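Iota-carrageenase (Alteromonas sp., PDB 1H80) hydrolyses the beta-1,4 linkages of iota-carrageenan, a sulfated galactan of red algal cell walls, as an endo-acting, inverting glycoside hydrolase of family 82. Local coordinates at residues T149-K154 against K183-L188; D372-S377 against R447-Y452; V249-H254 against S273-D278; L68-K73 against R98-G103. All coordinates share one frame; numbering follows the deposited sequence.

Contact 1. Residues T149-K154 against K183-L188; sequences TIDDNK and KQNNAL
N186 carries CG anti to its backbone N (chi1 -164°), and the chain of K154 runs on from CB to CE and bends at chi4 (67°), which sets NZ 2.8 Å from N186 OD1. The side chains cross at about a right angle, and the ammonium approaches in the carbonyl plane, on a lone pair. The same NZ also bonds W462 O and makes a cation-pi contact with W462, while N186 OD1 takes a second bond, from R464 NH1.

D151 and N185 instead lie side by side, on the face that T149 and K183 share. N185 ND2 donates to D151 OD1 over 3.0 Å although the amide and carboxylate planes are 63° apart, and T149 CG2 rests 3.5 Å from that ND2. The other carboxylate oxygen, D151 OD2, belongs to a salt bridge with K125.

Backbone bonds of a parallel ladder run beneath: I150 N to K183 O (2.7 Å) and N185 N to I150 O (2.8 Å). K154 N to N186 O continues the pairing past the strand ends, and a water joins D152 OD2 to L188 N. D152 OD1 bonds the hydroxyl of the sodium ligand T155.

Strands 143-151 and 177-185 are successive rungs of the parallel beta-helix, with strand 120-123 bonded to T149 and D151 on one flank and strand 202-210 touching K183 and N185 on the other.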
loop_
_atom_site.group_PDB
_atom_site.type_symbol
_atom_site.label_atom_id
_atom_site.label_comp_id
_atom_site.label_asym_id
_atom_site.label_seq_id
_atom_site.Cartn_x
_atom_site.Cartn_y
_atom_site.Cartn_z
ATOM N N THR A 149 -11.862 -9.032 -1.672
ATOM C CA THR A 149 -12.135 -7.663 -2.056
ATOM C C THR A 149 -12.340 -6.883 -0.773
ATOM O O THR A 149 -12.909 -7.395 0.191
ATOM C CB THR A 149 -13.413 -7.574 -2.912
ATOM O OG1 THR A 149 -13.213 -8.284 -4.142
ATOM C CG2 THR A 149 -13.760 -6.123 -3.216
ATOM N N ILE A 150 -11.851 -5.653 -0.761
ATOM C CA ILE A 150 -11.993 -4.798 0.399
ATOM C C ILE A 150 -12.842 -3.606 -0.002
ATOM O O ILE A 150 -12.429 -2.801 -0.833
ATOM C CB ILE A 150 -10.627 -4.275 0.877
ATOM C CG1 ILE A 150 -9.696 -5.452 1.177
ATOM C CG2 ILE A 150 -10.811 -3.394 2.108
ATOM C CD1 ILE A 150 -8.250 -5.049 1.368
ATOM N N ASP A 151 -14.044 -3.518 0.559
ATOM C CA ASP A 151 -14.923 -2.388 0.291
ATOM C C ASP A 151 -14.579 -1.363 1.359
ATOM O O ASP A 151 -15.093 -1.404 2.478
ATOM C CB ASP A 151 -16.392 -2.797 0.405
ATOM C CG ASP A 151 -16.995 -3.193 -0.927
ATOM O OD1 ASP A 151 -16.237 -3.408 -1.898
ATOM O OD2 ASP A 151 -18.235 -3.295 -0.999
ATOM N N ASP A 152 -13.681 -0.454 1.004
ATOM C CA ASP A 152 -13.220 0.577 1.920
ATOM C C ASP A 152 -14.213 1.729 1.957
ATOM O O ASP A 152 -15.173 1.770 1.182
ATOM C CB ASP A 152 -11.856 1.090 1.451
ATOM C CG ASP A 152 -11.019 1.670 2.573
ATOM O OD1 ASP A 152 -11.566 1.993 3.649
ATOM O OD2 ASP A 152 -9.797 1.813 2.363
ATOM N N ASN A 153 -13.977 2.655 2.876
ATOM C CA ASN A 153 -14.810 3.840 3.015
ATOM C C ASN A 153 -13.848 4.966 3.353
ATOM O O ASN A 153 -14.029 5.701 4.323
ATOM C CB ASN A 153 -15.838 3.649 4.130
ATOM C CG ASN A 153 -16.798 4.813 4.230
ATOM O OD1 ASN A 153 -17.267 5.331 3.216
ATOM N ND2 ASN A 153 -17.104 5.225 5.453
ATOM N N LYS A 154 -12.810 5.075 2.531
ATOM C CA LYS A 154 -11.772 6.077 2.701
ATOM C C LYS A 154 -11.241 6.115 4.126
ATOM O O LYS A 154 -11.103 7.179 4.727
ATOM C CB LYS A 154 -12.285 7.458 2.284
ATOM C CG LYS A 154 -12.586 7.565 0.797
ATOM C CD LYS A 154 -12.710 9.020 0.368
ATOM C CE LYS A 154 -13.026 9.144 -1.113
ATOM N NZ LYS A 154 -14.382 8.610 -1.427
ATOM N N LYS A 183 -8.530 -6.780 -4.329
ATOM C CA LYS A 183 -9.080 -5.595 -4.963
ATOM C C LYS A 183 -9.602 -4.729 -3.839
ATOM O O LYS A 183 -10.290 -5.220 -2.946
ATOM C CB LYS A 183 -10.234 -5.969 -5.900
ATOM C CG LYS A 183 -11.091 -4.788 -6.360
ATOM C CD LYS A 183 -10.285 -3.769 -7.148
ATOM C CE LYS A 183 -11.123 -2.545 -7.495
ATOM N NZ LYS A 183 -12.311 -2.905 -8.325
ATOM N N GLN A 184 -9.253 -3.448 -3.865
ATOM C CA GLN A 184 -9.726 -2.521 -2.851
ATOM C C GLN A 184 -10.544 -1.432 -3.517
ATOM O O GLN A 184 -10.103 -0.819 -4.491
ATOM C CB GLN A 184 -8.557 -1.887 -2.097
ATOM C CG GLN A 184 -9.004 -0.948 -0.983
ATOM C CD GLN A 184 -7.880 -0.600 -0.030
ATOM O OE1 GLN A 184 -6.968 -1.396 0.178
ATOM N NE2 GLN A 184 -7.952 0.580 0.573
ATOM N N ASN A 185 -11.746 -1.207 -3.001
ATOM C CA ASN A 185 -12.612 -0.172 -3.548
ATOM C C ASN A 185 -12.689 1.020 -2.612
ATOM O O ASN A 185 -12.658 0.874 -1.391
ATOM C CB ASN A 185 -14.030 -0.707 -3.768
ATOM C CG ASN A 185 -14.083 -1.807 -4.801
ATOM O OD1 ASN A 185 -13.638 -1.632 -5.933
ATOM N ND2 ASN A 185 -14.636 -2.951 -4.419
ATOM N N ASN A 186 -12.776 2.201 -3.210
ATOM C CA ASN A 186 -12.910 3.458 -2.485
ATOM C C ASN A 186 -11.880 3.717 -1.386
ATOM O O ASN A 186 -12.228 3.943 -0.227
ATOM C CB ASN A 186 -14.331 3.553 -1.915
ATOM C CG ASN A 186 -14.692 4.962 -1.491
ATOM O OD1 ASN A 186 -14.193 5.933 -2.057
ATOM N ND2 ASN A 186 -15.576 5.080 -0.504
ATOM N N ALA A 187 -10.607 3.701 -1.762
ATOM C CA ALA A 187 -9.527 3.960 -0.816
ATOM C C ALA A 187 -9.280 5.464 -0.706
ATOM O O ALA A 187 -9.552 6.218 -1.646
ATOM C CB ALA A 187 -8.251 3.268 -1.279
ATOM N N LEU A 188 -8.773 5.893 0.444
ATOM C CA LEU A 188 -8.454 7.300 0.665
ATOM C C LEU A 188 -7.153 7.575 -0.086
ATOM O O LEU A 188 -6.257 6.730 -0.114
ATOM C CB LEU A 188 -8.274 7.565 2.160
ATOM C CG LEU A 188 -7.947 8.989 2.609
ATOM C CD1 LEU A 188 -9.018 9.962 2.133
ATOM C CD2 LEU A 188 -7.844 9.003 4.126
HETATM O O HOH W 1 -8.495 4.059 2.529
HETATM O O HOH W 2 -17.353 3.186 0.293
#

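Contact 2. Residues D372-S377 against R447-Y452; sequences DYFSTS and RVCNYY
D372 and Y451 cross at about a right angle, with the carboxylate plane turned 28° from the phenol ring. D372 OD1 lies at the edge of the ring, near its plane. Y451 OH donates to D372 OD1 over 2.7 Å, arriving on the syn side but 35° out of the carboxylate plane. A water also donates to D372 OD1, at 2.8 Å, and accepts from V448 N, which ties the carboxylate to the opposing backbone as well as to the phenol. An alanine in place of D372 would probably leave Y451 OH without this acceptor and the bridging water without its carboxylate anchor.

In one of two deposited conformers, and so with some doubt, the guanidinium of R447 lies over a face of the Y451 ring, its CZ offset toward the rim, and R447 NE donates to C449 O.

The apolar part of the contact is made by V448, whose branches divide the work: CG1 packs 3.8 Å from S375 CA, and CG2 lies 4.0 Å from F374 CB. C449 SG stands 4.1 Å from F374 CD2 and 5.3 Å from the ring centroid in an oblique sulfur-aromatic contact.

The centre of the contact lies about 28 Å from that of the chain. It joins two long loops, one between strands 364-366 and 399-401, the other between strand 438-439 and helix 459-463. The disulfide of C449 with C381 fastens them covalently, and Y399, in strand 399-401, bonds Y451 O through its hydroxyl.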
loop_
_atom_site.group_PDB
_atom_site.type_symbol
_atom_site.label_atom_id
_atom_site.label_comp_id
_atom_site.label_asym_id
_atom_site.label_seq_id
_atom_site.Cartn_x
_atom_site.Cartn_y
_atom_site.Cartn_z
ATOM N N ASP A 372 0.394 22.029 -11.679
ATOM C CA ASP A 372 1.053 22.894 -12.645
ATOM C C ASP A 372 1.460 22.146 -13.910
ATOM O O ASP A 372 1.767 22.759 -14.929
ATOM C CB ASP A 372 2.274 23.562 -12.008
ATOM C CG ASP A 372 1.893 24.570 -10.931
ATOM O OD1 ASP A 372 0.681 24.756 -10.676
ATOM O OD2 ASP A 372 2.810 25.180 -10.341
ATOM N N TYR A 373 1.455 20.818 -13.853
ATOM C CA TYR A 373 1.819 20.045 -15.027
ATOM C C TYR A 373 0.706 20.025 -16.070
ATOM O O TYR A 373 0.866 19.457 -17.147
ATOM C CB TYR A 373 2.223 18.626 -14.618
ATOM C CG TYR A 373 3.540 18.605 -13.880
ATOM C CD1 TYR A 373 4.710 19.053 -14.497
ATOM C CD2 TYR A 373 3.615 18.174 -12.556
ATOM C CE1 TYR A 373 5.922 19.078 -13.813
ATOM C CE2 TYR A 373 4.825 18.193 -11.862
ATOM C CZ TYR A 373 5.972 18.649 -12.497
ATOM O OH TYR A 373 7.164 18.687 -11.809
ATOM N N PHE A 374 -0.420 20.659 -15.753
ATOM C CA PHE A 374 -1.527 20.730 -16.702
ATOM C C PHE A 374 -1.280 21.862 -17.695
ATOM O O PHE A 374 -2.005 22.006 -18.676
ATOM C CB PHE A 374 -2.849 20.993 -15.977
ATOM C CG PHE A 374 -3.482 19.763 -15.396
ATOM C CD1 PHE A 374 -3.796 18.677 -16.208
ATOM C CD2 PHE A 374 -3.777 19.695 -14.041
ATOM C CE1 PHE A 374 -4.400 17.538 -15.675
ATOM C CE2 PHE A 374 -4.380 18.561 -13.496
ATOM C CZ PHE A 374 -4.692 17.481 -14.315
ATOM N N SER A 375 -0.244 22.655 -17.442
ATOM C CA SER A 375 0.072 23.796 -18.297
ATOM C C SER A 375 0.202 23.484 -19.786
ATOM O O SER A 375 -0.092 24.335 -20.627
ATOM C CB SER A 375 1.357 24.475 -17.816
ATOM O OG SER A 375 2.483 23.633 -17.994
ATOM N N THR A 376 0.627 22.269 -20.117
ATOM C CA THR A 376 0.815 21.895 -21.515
ATOM C C THR A 376 -0.421 21.386 -22.251
ATOM O O THR A 376 -0.648 21.746 -23.408
ATOM C CB THR A 376 1.915 20.821 -21.659
ATOM O OG1 THR A 376 1.556 19.662 -20.892
ATOM C CG2 THR A 376 3.251 21.359 -21.175
ATOM N N SER A 377 -1.225 20.563 -21.589
ATOM C CA SER A 377 -2.402 19.991 -22.233
ATOM C C SER A 377 -3.734 20.563 -21.780
ATOM O O SER A 377 -4.735 20.464 -22.493
ATOM C CB SER A 377 -2.436 18.488 -21.978
ATOM O OG SER A 377 -2.710 18.244 -20.608
ATOM N N ARG A 447 1.645 27.598 -13.195
ATOM C CA ARG A 447 0.347 27.562 -12.536
ATOM C C ARG A 447 -0.787 27.971 -13.465
ATOM O O ARG A 447 -0.821 29.093 -13.973
ATOM C CB ARG A 447 0.340 28.456 -11.294
ATOM C CG ARG A 447 -1.014 28.480 -10.605
ATOM C CD ARG A 447 -0.938 29.010 -9.189
ATOM N NE ARG A 447 -2.264 29.054 -8.580
ATOM C CZ ARG A 447 -2.494 29.312 -7.298
ATOM N NH1 ARG A 447 -1.483 29.549 -6.474
ATOM N NH2 ARG A 447 -3.739 29.336 -6.840
ATOM N N VAL A 448 -1.714 27.046 -13.682
ATOM C CA VAL A 448 -2.857 27.292 -14.540
ATOM C C VAL A 448 -4.138 26.994 -13.770
ATOM O O VAL A 448 -5.237 27.305 -14.232
ATOM C CB VAL A 448 -2.790 26.414 -15.817
ATOM C CG1 VAL A 448 -1.580 26.802 -16.648
ATOM C CG2 VAL A 448 -2.692 24.944 -15.447
ATOM N N CYS A 449 -3.994 26.394 -12.588
ATOM C CA CYS A 449 -5.148 26.053 -11.763
ATOM C C CYS A 449 -5.331 26.997 -10.593
ATOM O O CYS A 449 -4.362 27.531 -10.053
ATOM C CB CYS A 449 -5.027 24.628 -11.212
ATOM S SG CYS A 449 -4.962 23.342 -12.495
ATOM N N ASN A 450 -6.590 27.192 -10.213
ATOM C CA ASN A 450 -6.945 28.042 -9.088
ATOM C C ASN A 450 -6.980 27.086 -7.903
ATOM O O ASN A 450 -8.003 26.459 -7.632
ATOM C CB ASN A 450 -8.327 28.656 -9.308
ATOM C CG ASN A 450 -8.672 29.702 -8.270
ATOM O OD1 ASN A 450 -8.242 29.615 -7.116
ATOM N ND2 ASN A 450 -9.465 30.692 -8.667
ATOM N N TYR A 451 -5.852 26.974 -7.208
ATOM C CA TYR A 451 -5.716 26.054 -6.079
ATOM C C TYR A 451 -6.865 25.982 -5.088
ATOM O O TYR A 451 -7.299 24.893 -4.717
ATOM C CB TYR A 451 -4.429 26.352 -5.308
ATOM C CG TYR A 451 -3.150 26.005 -6.037
ATOM C CD1 TYR A 451 -3.160 25.600 -7.372
ATOM C CD2 TYR A 451 -1.920 26.109 -5.392
ATOM C CE1 TYR A 451 -1.974 25.312 -8.048
ATOM C CE2 TYR A 451 -0.733 25.825 -6.053
ATOM C CZ TYR A 451 -0.764 25.429 -7.380
ATOM O OH TYR A 451 0.418 25.162 -8.031
ATOM N N TYR A 452 -7.368 27.131 -4.654
ATOM C CA TYR A 452 -8.439 27.121 -3.669
ATOM C C TYR A 452 -9.777 27.666 -4.140
ATOM O O TYR A 452 -10.775 27.556 -3.427
ATOM C CB TYR A 452 -7.970 27.875 -2.424
ATOM C CG TYR A 452 -6.730 27.258 -1.824
ATOM C CD1 TYR A 452 -6.795 26.039 -1.146
ATOM C CD2 TYR A 452 -5.480 27.853 -1.990
ATOM C CE1 TYR A 452 -5.642 25.426 -0.653
ATOM C CE2 TYR A 452 -4.325 27.249 -1.502
ATOM C CZ TYR A 452 -4.413 26.038 -0.837
ATOM O OH TYR A 452 -3.270 25.431 -0.368
HETATM O O HOH W 3 -1.761 24.626 -11.954
#

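Contact 3. Residues V249-H254 against S273-D278; sequences VMFGPH and SAVRSD
R276, lying alongside M250 of the neighbouring strand, grips D278 side-on with two nitrogens. NE donates to D278 OD1 over 2.9 Å and NH2 to D278 OD2 over 2.8 Å, each oxygen using its syn lone pair; the NE bond is nearly straight, at 172°. The arginine chain is extended from CG to NE, and the two-point grip fixes the rotation of its guanidinium. M250 CG, in one of two deposited conformers, sits over one face of that group, 4.1 Å from R276 NE.

Backbone bonds are the next layer. F251 N reaches R276 O at 2.8 Å, and D278 N reaches F251 O at 2.7 Å, with V249 bonded through both its N and its O to A274 and R276. Short CA-H...O contacts such as M250 CA to R276 O (3.1 Å) accompany them, as expected of a parallel pair whose segment axes differ by 6°.

The face carrying V249, F251, V275 and S277 is packed differently. F251 CD1 approaches S277 OG, in the conformer described, one of two, obliquely at 3.6 Å, while V275 CG1 meets the edge of the F251 ring 4.4 Å from CE1. F348 adds an edge-to-face ring contact; V261 and V351 touch F251, V263 touches V249 and V353 touches V275.

The chemistry thus separates by face: these strands of the parallel beta-helix turn valines and a phenylalanine toward its interior. On the other face M250 is buried, but R276 and D278 are partly exposed, consistent with the outside of the helix, and their pairing would probably offset the two charges.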
loop_
_atom_site.group_PDB
_atom_site.type_symbol
_atom_site.label_atom_id
_atom_site.label_comp_id
_atom_site.label_asym_id
_atom_site.label_seq_id
_atom_site.Cartn_x
_atom_site.Cartn_y
_atom_site.Cartn_z
ATOM N N VAL A 249 1.878 1.872 -8.738
ATOM C CA VAL A 249 3.119 1.571 -8.047
ATOM C C VAL A 249 3.852 2.855 -7.712
ATOM O O VAL A 249 4.010 3.727 -8.561
ATOM C CB VAL A 249 4.029 0.699 -8.925
ATOM C CG1 VAL A 249 5.348 0.453 -8.212
ATOM C CG2 VAL A 249 3.338 -0.619 -9.243
ATOM N N MET A 250 4.303 2.971 -6.471
ATOM C CA MET A 250 5.020 4.164 -6.058
ATOM C C MET A 250 6.235 3.841 -5.205
ATOM O O MET A 250 6.188 2.962 -4.343
ATOM C CB MET A 250 4.078 5.104 -5.304
ATOM C CG MET A 250 4.755 6.329 -4.723
ATOM S SD MET A 250 5.291 6.039 -3.030
ATOM C CE MET A 250 4.096 7.061 -2.160
ATOM N N PHE A 251 7.329 4.549 -5.470
ATOM C CA PHE A 251 8.565 4.368 -4.726
ATOM C C PHE A 251 8.837 5.672 -3.992
ATOM O O PHE A 251 8.890 6.738 -4.605
ATOM C CB PHE A 251 9.741 4.072 -5.660
ATOM C CG PHE A 251 9.601 2.794 -6.431
ATOM C CD1 PHE A 251 8.896 2.761 -7.630
ATOM C CD2 PHE A 251 10.170 1.619 -5.954
ATOM C CE1 PHE A 251 8.760 1.578 -8.347
ATOM C CE2 PHE A 251 10.040 0.430 -6.661
ATOM C CZ PHE A 251 9.335 0.408 -7.859
ATOM N N GLY A 252 8.991 5.583 -2.677
ATOM C CA GLY A 252 9.268 6.756 -1.867
ATOM C C GLY A 252 10.072 6.251 -0.687
ATOM O O GLY A 252 9.503 5.927 0.351
ATOM N N PRO A 253 11.404 6.192 -0.813
ATOM C CA PRO A 253 12.266 5.700 0.263
ATOM C C PRO A 253 12.426 6.581 1.491
ATOM O O PRO A 253 12.874 6.107 2.535
ATOM C CB PRO A 253 13.588 5.469 -0.453
ATOM C CG PRO A 253 13.626 6.625 -1.410
ATOM C CD PRO A 253 12.208 6.656 -1.961
ATOM N N HIS A 254 12.049 7.850 1.380
ATOM C CA HIS A 254 12.203 8.770 2.497
ATOM C C HIS A 254 13.658 8.738 2.965
ATOM O O HIS A 254 14.550 9.134 2.220
ATOM C CB HIS A 254 11.248 8.402 3.637
ATOM C CG HIS A 254 9.831 8.813 3.384
ATOM N ND1 HIS A 254 9.208 9.819 4.091
ATOM C CD2 HIS A 254 8.924 8.376 2.476
ATOM C CE1 HIS A 254 7.981 9.985 3.631
ATOM N NE2 HIS A 254 7.784 9.122 2.649
ATOM N N SER A 273 -0.691 8.818 -12.396
ATOM C CA SER A 273 0.276 8.184 -13.280
ATOM C C SER A 273 0.237 6.707 -12.919
ATOM O O SER A 273 -0.382 6.330 -11.924
ATOM C CB SER A 273 1.684 8.750 -13.065
ATOM O OG SER A 273 2.192 8.424 -11.783
ATOM N N ALA A 274 0.876 5.869 -13.722
ATOM C CA ALA A 274 0.886 4.438 -13.433
ATOM C C ALA A 274 1.989 4.145 -12.423
ATOM O O ALA A 274 1.797 3.388 -11.468
ATOM C CB ALA A 274 1.111 3.648 -14.713
ATOM N N VAL A 275 3.146 4.754 -12.646
ATOM C CA VAL A 275 4.291 4.571 -11.768
ATOM C C VAL A 275 4.755 5.935 -11.288
ATOM O O VAL A 275 4.778 6.902 -12.053
ATOM C CB VAL A 275 5.460 3.883 -12.504
ATOM C CG1 VAL A 275 6.635 3.683 -11.550
ATOM C CG2 VAL A 275 5.000 2.552 -13.074
ATOM N N ARG A 276 5.113 6.010 -10.015
ATOM C CA ARG A 276 5.583 7.255 -9.441
ATOM C C ARG A 276 6.770 6.992 -8.533
ATOM O O ARG A 276 6.746 6.079 -7.713
ATOM C CB ARG A 276 4.466 7.916 -8.641
ATOM C CG ARG A 276 4.929 9.088 -7.805
ATOM C CD ARG A 276 3.780 9.657 -7.005
ATOM N NE ARG A 276 4.242 10.253 -5.758
ATOM C CZ ARG A 276 3.436 10.706 -4.807
ATOM N NH1 ARG A 276 2.121 10.634 -4.961
ATOM N NH2 ARG A 276 3.945 11.228 -3.697
ATOM N N SER A 277 7.815 7.795 -8.691
ATOM C CA SER A 277 9.007 7.661 -7.869
ATOM C C SER A 277 9.350 9.015 -7.267
ATOM O O SER A 277 9.500 10.005 -7.987
ATOM C CB SER A 277 10.176 7.141 -8.706
ATOM O OG SER A 277 9.890 5.848 -9.214
ATOM N N ASP A 278 9.457 9.050 -5.943
ATOM C CA ASP A 278 9.775 10.276 -5.225
ATOM C C ASP A 278 11.224 10.260 -4.780
ATOM O O ASP A 278 11.797 9.205 -4.523
ATOM C CB ASP A 278 8.906 10.423 -3.974
ATOM C CG ASP A 278 7.435 10.577 -4.286
ATOM O OD1 ASP A 278 7.073 10.694 -5.476
ATOM O OD2 ASP A 278 6.638 10.586 -3.324
#

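Contact 4. Residues L68-K73 against R98-G103; sequences LGIQMK and RLFEVG
I70 pairs with F100 and Q71 with E101 in parallel register, adjoining rungs of the right-handed beta-helix, stitched together by the backbone bonds I70 N to L99 O, E101 N to I70 O and M72 N to E101 O, with G69 N to R98 O added where segment 98-103 turns a corner at L99.

Q71 and E101 lie side by side, their amide and carboxylate planes 79° apart. Q71 NE2 donates to E101 OE1 over 2.6 Å on the anti lone pair of that oxygen, and its other proton goes to G69 O at 3.2 Å, from above that carbonyl plane. Q71 OE1 bonds N105, and R98 NH1, in one of two deposited conformers, makes a salt bridge to E101 OE2 whose hydrogen bond is weak. An alanine in place of Q71 would probably leave E101 OE1 without its amide donor and G69 O without the second N-H of the amide.

On the interior face I70 CB meets the edge of the F100 ring, 3.8 Å from CD1. I70 and M72 also touch I46 of helix 39-50, and F113 and F135 pack on F100. M72 CG, anti to the carbonyl carbon (chi1 -64°), lies 3.6 Å from V102 CG2, and M72 CE ends 3.3 Å from F100 CD1.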
loop_
_atom_site.group_PDB
_atom_site.type_symbol
_atom_site.label_atom_id
_atom_site.label_comp_id
_atom_site.label_asym_id
_atom_site.label_seq_id
_atom_site.Cartn_x
_atom_site.Cartn_y
_atom_site.Cartn_z
ATOM N N LEU A 68 -11.798 -8.311 15.096
ATOM C CA LEU A 68 -10.923 -7.184 15.375
ATOM C C LEU A 68 -9.793 -7.622 16.292
ATOM O O LEU A 68 -10.010 -8.360 17.256
ATOM C CB LEU A 68 -11.682 -6.017 16.017
ATOM C CG LEU A 68 -10.960 -4.677 15.819
ATOM C CD1 LEU A 68 -11.058 -4.260 14.355
ATOM C CD2 LEU A 68 -11.581 -3.605 16.706
ATOM N N GLY A 69 -8.581 -7.189 15.965
ATOM C CA GLY A 69 -7.419 -7.505 16.777
ATOM C C GLY A 69 -7.075 -8.974 16.903
ATOM O O GLY A 69 -6.604 -9.418 17.950
ATOM N N ILE A 70 -7.306 -9.732 15.838
ATOM C CA ILE A 70 -7.011 -11.158 15.851
ATOM C C ILE A 70 -5.506 -11.371 15.753
ATOM O O ILE A 70 -4.832 -10.741 14.939
ATOM C CB ILE A 70 -7.689 -11.868 14.664
ATOM C CG1 ILE A 70 -9.193 -11.578 14.670
ATOM C CG2 ILE A 70 -7.419 -13.365 14.728
ATOM C CD1 ILE A 70 -9.908 -12.065 15.909
ATOM N N GLN A 71 -4.980 -12.260 16.591
ATOM C CA GLN A 71 -3.553 -12.553 16.591
ATOM C C GLN A 71 -3.312 -13.872 15.874
ATOM O O GLN A 71 -3.647 -14.934 16.387
ATOM C CB GLN A 71 -3.028 -12.649 18.024
ATOM C CG GLN A 71 -3.295 -11.411 18.865
ATOM C CD GLN A 71 -2.628 -10.171 18.311
ATOM O OE1 GLN A 71 -1.400 -10.093 18.239
ATOM N NE2 GLN A 71 -3.432 -9.192 17.913
ATOM N N MET A 72 -2.732 -13.804 14.684
ATOM C CA MET A 72 -2.458 -15.019 13.934
ATOM C C MET A 72 -1.299 -15.769 14.570
ATOM O O MET A 72 -0.485 -15.187 15.288
ATOM C CB MET A 72 -2.149 -14.670 12.481
ATOM C CG MET A 72 -3.337 -14.040 11.759
ATOM S SD MET A 72 -4.791 -15.125 11.763
ATOM C CE MET A 72 -6.094 -13.997 11.266
ATOM N N LYS A 73 -1.234 -17.071 14.315
ATOM C CA LYS A 73 -0.183 -17.902 14.874
ATOM C C LYS A 73 0.367 -18.879 13.849
ATOM O O LYS A 73 -0.247 -19.119 12.809
ATOM C CB LYS A 73 -0.708 -18.664 16.092
ATOM C CG LYS A 73 -0.940 -17.775 17.305
ATOM C CD LYS A 73 -1.331 -18.587 18.528
ATOM C CE LYS A 73 -1.255 -17.748 19.792
ATOM N NZ LYS A 73 -2.038 -16.495 19.669
ATOM N N ARG A 98 -6.784 -3.108 13.594
ATOM C CA ARG A 98 -6.553 -3.998 12.468
ATOM C C ARG A 98 -7.434 -5.214 12.690
ATOM O O ARG A 98 -7.678 -5.606 13.830
ATOM C CB ARG A 98 -5.088 -4.445 12.402
ATOM C CG ARG A 98 -4.072 -3.319 12.457
ATOM C CD ARG A 98 -3.587 -3.104 13.879
ATOM N NE ARG A 98 -2.652 -1.989 13.979
ATOM C CZ ARG A 98 -1.960 -1.692 15.073
ATOM N NH1 ARG A 98 -2.094 -2.432 16.164
ATOM N NH2 ARG A 98 -1.138 -0.652 15.077
ATOM N N LEU A 99 -7.925 -5.805 11.610
ATOM C CA LEU A 99 -8.758 -6.987 11.738
ATOM C C LEU A 99 -7.834 -8.121 12.156
ATOM O O LEU A 99 -8.121 -8.863 13.097
ATOM C CB LEU A 99 -9.419 -7.342 10.405
ATOM C CG LEU A 99 -10.560 -6.471 9.880
ATOM C CD1 LEU A 99 -10.985 -6.993 8.519
ATOM C CD2 LEU A 99 -11.730 -6.499 10.841
ATOM N N PHE A 100 -6.699 -8.221 11.466
ATOM C CA PHE A 100 -5.739 -9.286 11.714
ATOM C C PHE A 100 -4.309 -8.799 11.887
ATOM O O PHE A 100 -3.833 -7.960 11.125
ATOM C CB PHE A 100 -5.759 -10.268 10.540
ATOM C CG PHE A 100 -7.138 -10.618 10.067
ATOM C CD1 PHE A 100 -8.017 -11.301 10.894
ATOM C CD2 PHE A 100 -7.560 -10.254 8.791
ATOM C CE1 PHE A 100 -9.303 -11.619 10.463
ATOM C CE2 PHE A 100 -8.843 -10.566 8.348
ATOM C CZ PHE A 100 -9.716 -11.250 9.187
ATOM N N GLU A 101 -3.625 -9.339 12.887
ATOM C CA GLU A 101 -2.233 -8.989 13.118
ATOM C C GLU A 101 -1.443 -10.280 12.968
ATOM O O GLU A 101 -1.833 -11.318 13.501
ATOM C CB GLU A 101 -2.053 -8.385 14.510
ATOM C CG GLU A 101 -2.847 -7.097 14.687
ATOM C CD GLU A 101 -2.479 -6.335 15.943
ATOM O OE1 GLU A 101 -2.510 -6.933 17.038
ATOM O OE2 GLU A 101 -2.165 -5.131 15.831
ATOM N N VAL A 102 -0.348 -10.219 12.221
ATOM C CA VAL A 102 0.464 -11.403 11.980
ATOM C C VAL A 102 1.924 -11.148 12.308
ATOM O O VAL A 102 2.652 -10.548 11.519
ATOM C CB VAL A 102 0.361 -11.843 10.503
ATOM C CG1 VAL A 102 0.927 -13.246 10.332
ATOM C CG2 VAL A 102 -1.086 -11.774 10.042
ATOM N N GLY A 103 2.345 -11.598 13.485
ATOM C CA GLY A 103 3.725 -11.423 13.887
ATOM C C GLY A 103 4.000 -10.085 14.538
ATOM O O GLY A 103 5.153 -9.695 14.692
HETATM O O HOH W 4 0.595 -12.805 15.354
#

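Contacts 1, 3 and 4 each join successive rungs of the parallel beta-helix, whereas contact 2 ties together two loops at its periphery. Contacts 1 and 4 reach the same group of strands; contact 3 lies in a separate parallel sheet of the helix. Contacts 3 and 4 are buried, on opposite sides of the chain's centre, and both back a charged or amide pair on one face with aromatic and aliphatic packing on the other. Contact 1, only partly buried, is more polar: asparagines, aspartates and a lysine bond side chain to side chain, and the backbone pairing runs on past the strand ends. Contact 2 has no strand pairing, and relies on a phenol-carboxylate bond, a water and a disulfide-linked cysteine.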